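Local coordinates for beta subunit of photoactivated adenylyl cyclase (Beggiatoa sp. PS, PDB 5MBE), which probably makes cyclic AMP from ATP under the control of a blue-light-sensing flavin (BLUF) domain joined to its class III cyclase domain, at residues P149-K154 and H255-N260. Numbering follows the deposited sequence.
Sequences PQLVEK and HVIEGN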
# COMPACT_ATOMS: atom_id res chain seq x y z
N PRO A 149 -2.48 -5.38 16.60
CA PRO A 149 -3.01 -6.45 15.75
C PRO A 149 -3.87 -7.42 16.56
O PRO A 149 -3.58 -7.73 17.72
CB PRO A 149 -1.75 -7.13 15.21
CG PRO A 149 -0.67 -6.10 15.34
CD PRO A 149 -1.01 -5.33 16.58
N GLN A 150 -4.93 -7.91 15.92
CA GLN A 150 -5.87 -8.82 16.54
C GLN A 150 -5.97 -10.11 15.74
O GLN A 150 -5.77 -10.12 14.52
CB GLN A 150 -7.26 -8.19 16.66
CG GLN A 150 -7.39 -7.13 17.74
CD GLN A 150 -7.39 -7.72 19.14
OE1 GLN A 150 -7.46 -8.93 19.32
NE2 GLN A 150 -7.32 -6.85 20.14
N LEU A 151 -6.27 -11.20 16.44
CA LEU A 151 -6.54 -12.48 15.80
C LEU A 151 -8.04 -12.58 15.53
O LEU A 151 -8.85 -12.52 16.46
CB LEU A 151 -6.07 -13.63 16.69
CG LEU A 151 -6.33 -15.04 16.15
CD1 LEU A 151 -5.45 -15.33 14.95
CD2 LEU A 151 -6.11 -16.07 17.25
N VAL A 152 -8.40 -12.73 14.26
CA VAL A 152 -9.79 -12.77 13.84
C VAL A 152 -9.99 -13.91 12.86
O VAL A 152 -9.06 -14.35 12.18
CB VAL A 152 -10.25 -11.43 13.22
CG1 VAL A 152 -10.35 -10.35 14.28
CG2 VAL A 152 -9.29 -11.00 12.12
N GLU A 153 -11.23 -14.39 12.79
CA GLU A 153 -11.63 -15.38 11.80
C GLU A 153 -12.11 -14.65 10.56
O GLU A 153 -13.09 -13.90 10.61
CB GLU A 153 -12.73 -16.29 12.35
CG GLU A 153 -12.41 -16.90 13.70
CD GLU A 153 -13.60 -16.93 14.64
OE1 GLU A 153 -14.14 -18.03 14.89
OE2 GLU A 153 -14.01 -15.85 15.11
N LYS A 154 -11.40 -14.84 9.45
CA LYS A 154 -11.74 -14.14 8.22
C LYS A 154 -11.74 -15.11 7.04
O LYS A 154 -11.11 -16.16 7.08
CB LYS A 154 -10.77 -12.99 7.92
CG LYS A 154 -10.74 -11.91 8.97
CD LYS A 154 -9.99 -10.68 8.48
CE LYS A 154 -10.91 -9.74 7.72
NZ LYS A 154 -11.94 -9.15 8.61
N HIS A 255 -8.04 -18.72 11.03
CA HIS A 255 -7.59 -17.70 11.95
C HIS A 255 -6.43 -16.93 11.33
O HIS A 255 -5.44 -17.54 10.91
CB HIS A 255 -7.16 -18.32 13.28
CG HIS A 255 -8.26 -19.05 13.99
ND1 HIS A 255 -8.13 -19.52 15.28
CD2 HIS A 255 -9.50 -19.41 13.58
CE1 HIS A 255 -9.24 -20.13 15.64
NE2 HIS A 255 -10.09 -20.08 14.63
N VAL A 256 -6.56 -15.61 11.26
CA VAL A 256 -5.51 -14.76 10.72
C VAL A 256 -5.26 -13.62 11.69
O VAL A 256 -6.16 -13.16 12.39
CB VAL A 256 -5.85 -14.21 9.32
CG1 VAL A 256 -5.97 -15.35 8.32
CG2 VAL A 256 -7.13 -13.39 9.36
N ILE A 257 -4.01 -13.17 11.74
CA ILE A 257 -3.61 -12.02 12.54
C ILE A 257 -3.58 -10.82 11.62
O ILE A 257 -2.80 -10.77 10.66
CB ILE A 257 -2.25 -12.25 13.22
CG1 ILE A 257 -2.35 -13.42 14.19
CG2 ILE A 257 -1.80 -10.98 13.93
CD1 ILE A 257 -1.04 -14.10 14.46
N GLU A 258 -4.45 -9.85 11.89
CA GLU A 258 -4.60 -8.66 11.06
C GLU A 258 -4.11 -7.44 11.83
O GLU A 258 -4.47 -7.25 13.00
CB GLU A 258 -6.06 -8.48 10.64
CG GLU A 258 -6.35 -7.17 9.96
CD GLU A 258 -7.64 -7.20 9.17
OE1 GLU A 258 -7.79 -6.38 8.24
OE2 GLU A 258 -8.50 -8.06 9.46
N GLY A 259 -3.30 -6.62 11.17
CA GLY A 259 -2.80 -5.41 11.80
C GLY A 259 -1.74 -4.74 10.95
O GLY A 259 -1.44 -5.17 9.83
N ASN A 260 -1.18 -3.68 11.53
CA ASN A 260 -0.15 -2.88 10.88
C ASN A 260 1.21 -3.35 11.38
O ASN A 260 1.46 -3.36 12.59
CB ASN A 260 -0.35 -1.40 11.19
CG ASN A 260 -1.82 -1.01 11.21
OD1 ASN A 260 -2.44 -0.81 10.17
ND2 ASN A 260 -2.38 -0.87 12.42
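Pro149 lays its ring against the bend at Gly259, Pro149 CB 4.0 Å from Gly259 CA, while the methyl CG2 of Ile257 touches CB as well. Gln150 then pairs with Glu258 through two backbone hydrogen bonds, Gln150 N to Glu258 O and Glu258 N to Gln150 O. Leu151 sends CG anti to its own N (chi1 178°), which brings CD1 across to 3.4 Å from Val256 O, with Ile257 CG1 and His255 CB next to it. At Val152 the second antiparallel hydrogen-bonded pair forms; Val256 N reaches Val152 O at 2.9 Å, almost straight. Glu153 runs beside His255 in the same direction, Glu153 CG 3.8 Å from His255 CD2, its carboxylate nearly perpendicular to the imidazole. Lys154 packs CG on Val256 CG2, then bends at chi3 and chi4 and crosses the Glu258 side chain at about a right angle; Lys154 NZ adds only a long salt bridge, 3.7 Å, to Glu258 OE2. Arg133 makes a salt bridge and His269 a hydrogen bond to OE1. In the cyclase sheet strand 205-211 pairs with 150-161 and 267-272 with 247-258, while helix 173-193 of the second subunit brings Val173, Val176 and Val177 onto Leu151, Ile257 and Pro149 respectively.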